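Local coordinates for protein mevalonate kinase, putative (Leishmania major, PDB 2HFS) that probably transfers a phosphate from ATP to (R)-mevalonate, giving (R)-5-phosphomevalonate at an early step of isoprenoid and sterol biosynthesis, at residues A[62-65]-A[69-72]; A[114-119]-A[160-165]; A[209-212]-A[218-221]; A[247-252]-A[293-298]. One frame throughout, in Å; residues are numbered along the deposited sequence.

Contact 1: residues A[62-65]-A[69-72]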
loop_
_atom_site.group_PDB
_atom_site.type_symbol
_atom_site.label_atom_id
_atom_site.label_comp_id
_atom_site.label_asym_id
_atom_site.label_seq_id
_atom_site.Cartn_x
_atom_site.Cartn_y
_atom_site.Cartn_z
ATOM N N ASP A 62 -10.826 -10.049 -14.230
ATOM C CA ASP A 62 -10.016 -9.823 -13.042
ATOM C C ASP A 62 -9.478 -11.150 -12.536
ATOM O O ASP A 62 -10.213 -11.966 -11.921
ATOM C CB ASP A 62 -10.861 -9.118 -11.961
ATOM C CG ASP A 62 -10.020 -8.538 -10.832
ATOM O OD1 ASP A 62 -8.857 -8.977 -10.650
ATOM O OD2 ASP A 62 -10.467 -7.651 -10.069
ATOM N N GLN A 63 -8.191 -11.370 -12.794
ATOM C CA GLN A 63 -7.533 -12.615 -12.411
ATOM C C GLN A 63 -6.430 -12.479 -11.362
ATOM O O GLN A 63 -5.633 -13.388 -11.165
ATOM C CB GLN A 63 -7.012 -13.341 -13.646
ATOM C CG GLN A 63 -8.047 -13.494 -14.726
ATOM C CD GLN A 63 -7.937 -14.790 -15.481
ATOM O OE1 GLN A 63 -6.919 -15.494 -15.402
ATOM N NE2 GLN A 63 -8.999 -15.119 -16.230
ATOM N N ARG A 64 -6.411 -11.359 -10.660
ATOM C CA ARG A 64 -5.516 -11.186 -9.512
ATOM C C ARG A 64 -5.691 -12.293 -8.460
ATOM O O ARG A 64 -6.817 -12.775 -8.241
ATOM C CB ARG A 64 -5.754 -9.815 -8.858
ATOM C CG ARG A 64 -5.552 -8.651 -9.765
ATOM C CD ARG A 64 -5.929 -7.344 -9.121
ATOM N NE ARG A 64 -7.362 -7.203 -8.898
ATOM C CZ ARG A 64 -7.894 -6.344 -8.045
ATOM N NH1 ARG A 64 -7.094 -5.556 -7.325
ATOM N NH2 ARG A 64 -9.222 -6.258 -7.920
ATOM N N PRO A 65 -4.593 -12.705 -7.819
ATOM C CA PRO A 65 -4.652 -13.694 -6.771
ATOM C C PRO A 65 -5.129 -13.107 -5.441
ATOM O O PRO A 65 -4.446 -13.226 -4.423
ATOM C CB PRO A 65 -3.196 -14.187 -6.668
ATOM C CG PRO A 65 -2.362 -13.025 -7.070
ATOM C CD PRO A 65 -3.204 -12.279 -8.100
ATOM N N GLY A 69 -13.097 -13.800 -1.588
ATOM C CA GLY A 69 -14.171 -12.808 -1.451
ATOM C C GLY A 69 -13.816 -11.355 -1.723
ATOM O O GLY A 69 -14.719 -10.512 -1.872
ATOM N N TYR A 70 -12.517 -11.052 -1.768
ATOM C CA TYR A 70 -12.054 -9.677 -1.922
ATOM C C TYR A 70 -12.543 -9.063 -3.231
ATOM O O TYR A 70 -13.056 -7.951 -3.232
ATOM C CB TYR A 70 -10.529 -9.549 -1.815
ATOM C CG TYR A 70 -10.038 -8.128 -2.118
ATOM C CD1 TYR A 70 -9.804 -7.224 -1.091
ATOM C CD2 TYR A 70 -9.828 -7.696 -3.440
ATOM C CE1 TYR A 70 -9.378 -5.919 -1.353
ATOM C CE2 TYR A 70 -9.404 -6.371 -3.716
ATOM C CZ TYR A 70 -9.170 -5.507 -2.655
ATOM O OH TYR A 70 -8.731 -4.219 -2.866
ATOM N N ILE A 71 -12.360 -9.773 -4.338
ATOM C CA ILE A 71 -12.720 -9.188 -5.630
ATOM C C ILE A 71 -14.231 -8.939 -5.720
ATOM O O ILE A 71 -14.658 -7.888 -6.189
ATOM C CB ILE A 71 -12.186 -10.018 -6.813
ATOM C CG1 ILE A 71 -10.662 -9.823 -6.946
ATOM C CG2 ILE A 71 -12.914 -9.624 -8.117
ATOM C CD1 ILE A 71 -10.017 -10.697 -7.983
ATOM N N ALA A 72 -15.034 -9.891 -5.238
ATOM C CA ALA A 72 -16.500 -9.743 -5.262
ATOM C C ALA A 72 -16.937 -8.549 -4.429
ATOM O O ALA A 72 -17.766 -7.765 -4.854
ATOM C CB ALA A 72 -17.196 -11.026 -4.770
HETATM O O HOH W 1 -8.516 -3.666 -5.620
#
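The tight connection from strand 58-62 into helix 70-88 folds back on itself here, and Asp62, at the end of the strand, and Arg64 of the loop meet Tyr70 and Ile71 in the first turn of the helix. Ile71 is the apolar centre. Its CD1 methyl sits over one face of the Asp62 carboxylate, 3.4 Å from Asp62 OD1, and its CG2 branch lies 3.7 Å from Asp62 OD2; the two side chains approach from opposite directions. The carboxylate reaches Ile71 because CG of Asp62 stands anti to the backbone N (chi1 -166°). Arg64 then grips the same carboxylate side-on. Its NE bonds Asp62 OD1 at 2.9 Å, nearly straight at 168°, while NH2 makes the salt bridge to Asp62 OD2 at 2.8 Å. Both oxygens offer syn lone pairs, and both lie in or close to the guanidinium plane. The same NH2 passes Ile71 CG1 obliquely at 4.0 Å and comes to the edge of the Tyr70 ring, 4.2 Å from Tyr70 CE2. A water joins the remaining ends, accepting from Arg64 NH1 at 2.9 Å and hydrogen-bonded to the Tyr70 hydroxyl. Outside the loop, Pro108 lies against both Arg64 and Tyr70, and Gln78 reaches Asp62 OD2 through a weak bond. Two bonds in nearly one plane fix the rotation of the guanidinium, and the pairing of opposite charges probably lets Arg64, which is buried, sit beside the hydrocarbon of Ile71 at little cost.

Contact 2: residues A[114-119]-A[160-165]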
loop_
_atom_site.group_PDB
_atom_site.type_symbol
_atom_site.label_atom_id
_atom_site.label_comp_id
_atom_site.label_asym_id
_atom_site.label_seq_id
_atom_site.Cartn_x
_atom_site.Cartn_y
_atom_site.Cartn_z
ATOM N N ALA A 114 -3.990 -2.218 -2.729
ATOM C CA ALA A 114 -4.300 -2.909 -3.978
ATOM C C ALA A 114 -5.210 -2.111 -4.900
ATOM O O ALA A 114 -5.086 -2.209 -6.134
ATOM C CB ALA A 114 -4.899 -4.279 -3.692
ATOM N N SER A 115 -6.128 -1.338 -4.323
ATOM C CA SER A 115 -7.017 -0.533 -5.146
ATOM C C SER A 115 -6.218 0.528 -5.914
ATOM O O SER A 115 -6.463 0.746 -7.109
ATOM C CB SER A 115 -8.221 0.024 -4.341
ATOM O OG SER A 115 -7.877 1.094 -3.492
ATOM N N ALA A 116 -5.246 1.164 -5.249
ATOM C CA ALA A 116 -4.329 2.064 -5.946
ATOM C C ALA A 116 -3.511 1.355 -7.031
ATOM O O ALA A 116 -3.362 1.896 -8.116
ATOM C CB ALA A 116 -3.405 2.797 -4.968
ATOM N N SER A 117 -2.990 0.159 -6.736
ATOM C CA SER A 117 -2.208 -0.627 -7.725
ATOM C C SER A 117 -3.041 -0.889 -8.961
ATOM O O SER A 117 -2.522 -0.825 -10.088
ATOM C CB SER A 117 -1.702 -1.959 -7.155
ATOM O OG SER A 117 -1.297 -1.837 -5.796
ATOM N N ASP A 118 -4.326 -1.170 -8.723
ATOM C CA ASP A 118 -5.343 -1.343 -9.779
ATOM C C ASP A 118 -5.436 -0.094 -10.656
ATOM O O ASP A 118 -5.158 -0.171 -11.869
ATOM C CB ASP A 118 -6.682 -1.702 -9.121
ATOM C CG ASP A 118 -7.822 -1.953 -10.119
ATOM O OD1 ASP A 118 -7.637 -1.849 -11.352
ATOM O OD2 ASP A 118 -8.953 -2.276 -9.721
ATOM N N VAL A 119 -5.795 1.052 -10.065
ATOM C CA VAL A 119 -5.971 2.270 -10.873
ATOM C C VAL A 119 -4.656 2.764 -11.466
ATOM O O VAL A 119 -4.667 3.353 -12.535
ATOM C CB VAL A 119 -6.755 3.431 -10.179
ATOM C CG1 VAL A 119 -8.237 3.067 -10.040
ATOM C CG2 VAL A 119 -6.160 3.811 -8.805
ATOM N N THR A 160 0.721 7.090 -4.724
ATOM C CA THR A 160 2.084 7.554 -4.922
ATOM C C THR A 160 3.063 6.365 -4.841
ATOM O O THR A 160 3.972 6.232 -5.668
ATOM C CB THR A 160 2.424 8.677 -3.904
ATOM O OG1 THR A 160 1.565 9.813 -4.131
ATOM C CG2 THR A 160 3.809 9.243 -4.189
ATOM N N ALA A 161 2.875 5.479 -3.863
ATOM C CA ALA A 161 3.693 4.269 -3.774
ATOM C C ALA A 161 3.485 3.365 -4.999
ATOM O O ALA A 161 4.438 2.823 -5.565
ATOM C CB ALA A 161 3.337 3.483 -2.492
ATOM N N ALA A 162 2.228 3.190 -5.391
ATOM C CA ALA A 162 1.906 2.362 -6.551
ATOM C C ALA A 162 2.514 2.900 -7.867
ATOM O O ALA A 162 2.946 2.122 -8.727
ATOM C CB ALA A 162 0.389 2.191 -6.662
ATOM N N THR A 163 2.571 4.217 -8.012
ATOM C CA THR A 163 3.119 4.819 -9.230
ATOM C C THR A 163 4.645 4.799 -9.269
ATOM O O THR A 163 5.240 4.484 -10.309
ATOM C CB THR A 163 2.649 6.267 -9.396
ATOM O OG1 THR A 163 2.968 6.999 -8.210
ATOM C CG2 THR A 163 1.141 6.346 -9.480
ATOM N N TYR A 164 5.270 5.148 -8.144
ATOM C CA TYR A 164 6.726 5.338 -8.092
ATOM C C TYR A 164 7.512 4.158 -7.530
ATOM O O TYR A 164 8.671 4.013 -7.856
ATOM C CB TYR A 164 7.104 6.608 -7.279
ATOM C CG TYR A 164 6.619 7.909 -7.884
ATOM C CD1 TYR A 164 7.296 8.500 -8.956
ATOM C CD2 TYR A 164 5.451 8.521 -7.419
ATOM C CE1 TYR A 164 6.839 9.699 -9.525
ATOM C CE2 TYR A 164 4.978 9.697 -7.980
ATOM C CZ TYR A 164 5.675 10.283 -9.035
ATOM O OH TYR A 164 5.198 11.445 -9.580
ATOM N N GLY A 165 6.906 3.354 -6.655
ATOM C CA GLY A 165 7.632 2.301 -5.924
ATOM C C GLY A 165 8.703 2.837 -4.972
ATOM O O GLY A 165 8.847 4.054 -4.806
#
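The flat group in this contact is the peptide linking Ala116 to Ser117, and the methyl of Ala162 lies over one of its faces. Ala162 CB stands 3.9 Å from Ser117 N and 4.0 Å from Ala116 C, well off the peptide plane instead of at its rim. Beside it the two alanine methyls touch, with Ala116 CB 4.2 Å from Ala162 CB; both CB bonds are directed at the opposing helix. Ser117 contributes mainly backbone. Its OG comes no nearer than 4.5 Å to Ala162 CB and turns instead to a hydrogen bond with Tyr19 O. Tyr19 belongs to strand 17-25 and also makes a backbone hydrogen bond with Ala162, so one strand residue ties down both helices where they meet. Further along helix 114-130, Val120 extends the apolar cover of Ala162. With nothing larger than a methyl between them, the backbones come very close, the CA atoms of Ser117 and Ala162 being 5.2 Å apart, and all three touching residues are buried. Helix 114-130 starts directly after the segment that includes Pro108 and Gly113, a serine- and glycine-rich loop consistent with the phosphate-binding motif of GHMP kinases. Alanine-mediated helix packing thus joins the helix behind that loop to helix 157-164 in the core of the GHMP kinase N-terminal domain.

Contact 3: residues A[209-212]-A[218-221]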
loop_
_atom_site.group_PDB
_atom_site.type_symbol
_atom_site.label_atom_id
_atom_site.label_comp_id
_atom_site.label_asym_id
_atom_site.label_seq_id
_atom_site.Cartn_x
_atom_site.Cartn_y
_atom_site.Cartn_z
ATOM N N HIS A 209 -8.465 10.853 16.956
ATOM C CA HIS A 209 -8.725 12.297 17.157
ATOM C C HIS A 209 -9.375 12.557 18.502
ATOM O O HIS A 209 -9.002 13.493 19.218
ATOM C CB HIS A 209 -9.665 12.838 16.086
ATOM C CG HIS A 209 -8.991 13.228 14.804
ATOM N ND1 HIS A 209 -7.998 14.185 14.738
ATOM C CD2 HIS A 209 -9.211 12.829 13.529
ATOM C CE1 HIS A 209 -7.613 14.332 13.481
ATOM N NE2 HIS A 209 -8.335 13.523 12.727
ATOM N N LYS A 210 -10.367 11.732 18.820
ATOM C CA LYS A 210 -11.074 11.804 20.082
ATOM C C LYS A 210 -10.128 11.588 21.278
ATOM O O LYS A 210 -10.184 12.331 22.263
ATOM C CB LYS A 210 -12.224 10.791 20.089
HETATM N N MSE A 211 -9.248 10.594 21.190
HETATM C CA MSE A 211 -8.309 10.373 22.288
HETATM C C MSE A 211 -7.417 11.598 22.498
HETATM O O MSE A 211 -7.096 11.965 23.631
HETATM C CB MSE A 211 -7.450 9.137 22.038
HETATM C CG MSE A 211 -6.466 8.893 23.173
HETATM SE SE MSE A 211 -4.931 7.949 22.493
HETATM C CE MSE A 211 -3.855 7.813 24.198
ATOM N N LYS A 212 -7.009 12.223 21.404
ATOM C CA LYS A 212 -6.239 13.458 21.469
ATOM C C LYS A 212 -7.039 14.560 22.182
ATOM O O LYS A 212 -6.523 15.191 23.106
ATOM C CB LYS A 212 -5.816 13.909 20.076
ATOM C CG LYS A 212 -4.783 15.006 20.087
ATOM C CD LYS A 212 -4.396 15.386 18.668
ATOM C CE LYS A 212 -3.282 16.407 18.691
ATOM N NZ LYS A 212 -2.839 16.857 17.327
ATOM N N GLN A 218 -1.226 13.625 27.030
ATOM C CA GLN A 218 -0.715 12.266 26.826
ATOM C C GLN A 218 -0.448 12.032 25.352
ATOM O O GLN A 218 0.629 11.538 24.986
ATOM C CB GLN A 218 -1.626 11.166 27.389
ATOM C CG GLN A 218 -0.872 9.809 27.468
ATOM C CD GLN A 218 -1.683 8.626 28.025
ATOM O OE1 GLN A 218 -2.421 8.763 29.000
ATOM N NE2 GLN A 218 -1.504 7.456 27.419
ATOM N N PHE A 219 -1.411 12.409 24.507
ATOM C CA PHE A 219 -1.257 12.253 23.069
ATOM C C PHE A 219 0.002 12.970 22.552
ATOM O O PHE A 219 0.813 12.371 21.853
ATOM C CB PHE A 219 -2.505 12.669 22.294
ATOM C CG PHE A 219 -2.428 12.333 20.835
ATOM C CD1 PHE A 219 -1.731 13.153 19.953
ATOM C CD2 PHE A 219 -3.018 11.168 20.343
ATOM C CE1 PHE A 219 -1.637 12.822 18.599
ATOM C CE2 PHE A 219 -2.923 10.839 18.995
ATOM C CZ PHE A 219 -2.238 11.669 18.131
ATOM N N LYS A 220 0.174 14.231 22.931
ATOM C CA LYS A 220 1.355 14.986 22.547
ATOM C C LYS A 220 2.617 14.255 22.974
ATOM O O LYS A 220 3.616 14.264 22.256
ATOM C CB LYS A 220 1.322 16.405 23.140
ATOM C CG LYS A 220 2.561 17.243 22.834
ATOM C CD LYS A 220 2.810 17.441 21.338
ATOM C CE LYS A 220 3.931 18.463 21.116
ATOM N NZ LYS A 220 4.420 18.446 19.713
ATOM N N ARG A 221 2.581 13.609 24.141
ATOM C CA ARG A 221 3.745 12.807 24.542
ATOM C C ARG A 221 4.017 11.664 23.542
ATOM O O ARG A 221 5.142 11.510 23.082
ATOM C CB ARG A 221 3.614 12.271 25.969
ATOM C CG ARG A 221 4.871 11.563 26.431
ATOM C CD ARG A 221 4.810 10.948 27.830
ATOM N NE ARG A 221 4.010 9.725 27.908
ATOM C CZ ARG A 221 2.890 9.604 28.625
ATOM N NH1 ARG A 221 2.234 8.446 28.649
ATOM N NH2 ARG A 221 2.425 10.637 29.324
#
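Lys212 and Phe219 carry the aromatic part of this contact, in which the aliphatic chain of the lysine is laid over one face of the phenyl ring. Lys212 CG is the CH-pi donor, 3.9 Å from the Phe219 ring centroid and 28° off the ring normal, and it is 3.6 Å from Phe219 CD1. CB sits over the same face but shifted toward the rim, while CD and CE run on past Phe219 CD1 and CE1. The lysine can follow the ring this far because its chain is extended throughout, starting with CG anti to the backbone N (chi1 -168°). Apolar packing of a second kind comes from Met211, present as selenomethionine. Its SE stands at the edge of the same ring, near the ring plane, 4.3 Å from Phe219 CD2. Beyond the selenium, the methyl CE reaches Gln218 NE2 at 4.0 Å, a van der Waals touch between side chains that run at a slant to each other. Ring against ring, His32 meets both Phe219 and His209 with the planes inclined. The polar interaction is made by the amine of Lys212, which hydrogen-bonds His32 ND1. The two helices, 201-214 and 216-239, are consecutive, and Phe219, buried, is directed from helix 216-239 at the end of helix 201-214. Chemically, the lysine is amphipathic in use: its methylenes lie over one face of the ring, while the amine, probably charged, is carried past it to an imidazole nitrogen.

Contact 4: residues A[247-252]-A[293-298]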
loop_
_atom_site.group_PDB
_atom_site.type_symbol
_atom_site.label_atom_id
_atom_site.label_comp_id
_atom_site.label_asym_id
_atom_site.label_seq_id
_atom_site.Cartn_x
_atom_site.Cartn_y
_atom_site.Cartn_z
ATOM N N GLN A 247 14.503 -2.636 15.252
ATOM C CA GLN A 247 14.232 -2.181 16.606
ATOM C C GLN A 247 13.275 -0.968 16.658
ATOM O O GLN A 247 12.400 -0.904 17.528
ATOM C CB GLN A 247 15.542 -1.904 17.353
ATOM C CG GLN A 247 15.359 -1.650 18.868
ATOM C CD GLN A 247 14.255 -2.497 19.511
ATOM O OE1 GLN A 247 14.232 -3.744 19.386
ATOM N NE2 GLN A 247 13.329 -1.820 20.201
ATOM N N LEU A 248 13.440 -0.035 15.727
ATOM C CA LEU A 248 12.608 1.168 15.625
ATOM C C LEU A 248 11.174 0.836 15.210
ATOM O O LEU A 248 10.223 1.409 15.738
ATOM C CB LEU A 248 13.235 2.184 14.654
ATOM C CG LEU A 248 14.526 2.873 15.149
ATOM C CD1 LEU A 248 15.393 3.295 13.996
ATOM C CD2 LEU A 248 14.221 4.061 16.068
HETATM N N MSE A 249 11.032 -0.097 14.269
HETATM C CA MSE A 249 9.721 -0.631 13.919
HETATM C C MSE A 249 9.017 -1.198 15.157
HETATM O O MSE A 249 7.838 -0.959 15.367
HETATM C CB MSE A 249 9.835 -1.705 12.820
HETATM C CG MSE A 249 10.073 -1.140 11.419
HETATM SE SE MSE A 249 10.611 -2.571 10.260
HETATM C CE MSE A 249 8.877 -3.447 10.024
ATOM N N ASN A 250 9.742 -1.942 15.982
ATOM C CA ASN A 250 9.176 -2.464 17.238
ATOM C C ASN A 250 8.706 -1.337 18.149
ATOM O O ASN A 250 7.631 -1.401 18.766
ATOM C CB ASN A 250 10.211 -3.338 17.963
ATOM C CG ASN A 250 10.424 -4.662 17.284
ATOM O OD1 ASN A 250 9.598 -5.084 16.483
ATOM N ND2 ASN A 250 11.532 -5.339 17.611
ATOM N N ALA A 251 9.525 -0.290 18.215
ATOM C CA ALA A 251 9.216 0.865 19.044
ATOM C C ALA A 251 7.970 1.546 18.516
ATOM O O ALA A 251 7.123 1.984 19.295
ATOM C CB ALA A 251 10.389 1.837 19.059
ATOM N N ASN A 252 7.875 1.637 17.192
ATOM C CA ASN A 252 6.705 2.217 16.550
ATOM C C ASN A 252 5.451 1.419 16.840
ATOM O O ASN A 252 4.423 2.001 17.175
ATOM C CB ASN A 252 6.900 2.342 15.017
ATOM C CG ASN A 252 5.940 3.370 14.358
ATOM O OD1 ASN A 252 6.089 3.665 13.169
ATOM N ND2 ASN A 252 4.969 3.906 15.110
ATOM N N VAL A 293 3.609 -6.171 9.255
ATOM C CA VAL A 293 4.809 -6.299 8.448
ATOM C C VAL A 293 5.990 -6.664 9.349
ATOM O O VAL A 293 6.128 -6.118 10.446
ATOM C CB VAL A 293 5.096 -4.998 7.648
ATOM C CG1 VAL A 293 5.227 -3.752 8.574
ATOM C CG2 VAL A 293 6.325 -5.164 6.824
ATOM N N ALA A 294 6.808 -7.612 8.895
ATOM C CA ALA A 294 8.018 -7.998 9.630
ATOM C C ALA A 294 9.209 -7.755 8.712
ATOM O O ALA A 294 9.101 -7.957 7.491
ATOM C CB ALA A 294 7.943 -9.464 10.040
ATOM N N LEU A 295 10.331 -7.322 9.289
ATOM C CA LEU A 295 11.580 -7.184 8.526
ATOM C C LEU A 295 12.511 -8.358 8.813
ATOM O O LEU A 295 12.807 -8.647 9.968
ATOM C CB LEU A 295 12.294 -5.877 8.859
ATOM C CG LEU A 295 13.634 -5.587 8.180
ATOM C CD1 LEU A 295 13.493 -5.313 6.654
ATOM C CD2 LEU A 295 14.309 -4.426 8.863
ATOM N N ALA A 296 12.969 -9.018 7.759
ATOM C CA ALA A 296 13.893 -10.153 7.888
ATOM C C ALA A 296 15.298 -9.699 7.500
ATOM O O ALA A 296 15.452 -8.750 6.732
ATOM C CB ALA A 296 13.442 -11.316 6.993
ATOM N N ALA A 297 16.320 -10.385 8.011
ATOM C CA ALA A 297 17.706 -9.979 7.751
ATOM C C ALA A 297 18.191 -10.467 6.394
ATOM O O ALA A 297 19.157 -9.926 5.840
ATOM C CB ALA A 297 18.643 -10.477 8.861
ATOM N N SER A 298 17.517 -11.490 5.871
ATOM C CA SER A 298 17.894 -12.140 4.624
ATOM C C SER A 298 16.702 -12.931 4.098
ATOM O O SER A 298 15.652 -12.962 4.734
ATOM C CB SER A 298 19.060 -13.094 4.869
ATOM O OG SER A 298 18.663 -14.155 5.718
#
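Met249 of helix 242-258 lies across Val293 and Leu295, packing the helix on strand 291-296 of the four-stranded antiparallel sheet in the GHMP kinase C-terminal domain. The selenomethionine side chain runs at about a right angle to both strand side chains, touching each with a different atom. Its SE meets the base of Leu295, 4.0 Å from Leu295 CB, and the terminal methyl continues to Val293, where Met249 CE is 3.9 Å from Val293 CG1. Two turns of the chain produce this double touch: CG lies anti to the carbonyl carbon (chi1 -76°), and a bend at the far end (chi3 75°) swings CE from Leu295 toward Val293. Leu295 has its CB directed at the helix, whereas CB of Val293 points along the interface, and a chi1 of 57° sets CG1, between the backbone N and the carbonyl carbon, against the methyl. Ala294, between them, turns its CB away from the helix, as the alternation of a beta strand requires. The nearest backbones are still well separated, with the CA atoms of Met249 and Leu295 8.7 Å apart, a gap bridged mostly by the long Met249 side chain. Around this, Lys282 of strand 280-284 lies against both Met249 and Val293, and Leu190 of strand 188-194 touches Val293 and Leu295. All three contact residues are buried, and the packing between them is apolar. The Met249 methyl also rests beside the strand backbone, its CE lying 3.9 Å from Val293 O.

How the contacts relate
Along the chain the four contacts come in series. Contacts 1 and 2 are neighbours, with centres about 17 Å apart, and touch directly: Tyr70 OH packs 3.9 Å from Ala114 CB. Gln78 of helix 70-88 also bonds Asp118 and, weakly, Asp62. Contacts 3 and 4, with centres about 25 Å apart, do not touch but lie on helices 216-239 and 242-258, which follow each other in the chain. Contact 3 lies far from the chain's centre, on the opposite side from contact 1, some 38 Å centre to centre. Contact 2 lies in the N-terminal and contact 4 in the C-terminal GHMP kinase domain, centres about 23 Å apart, so each domain has its own buried packing.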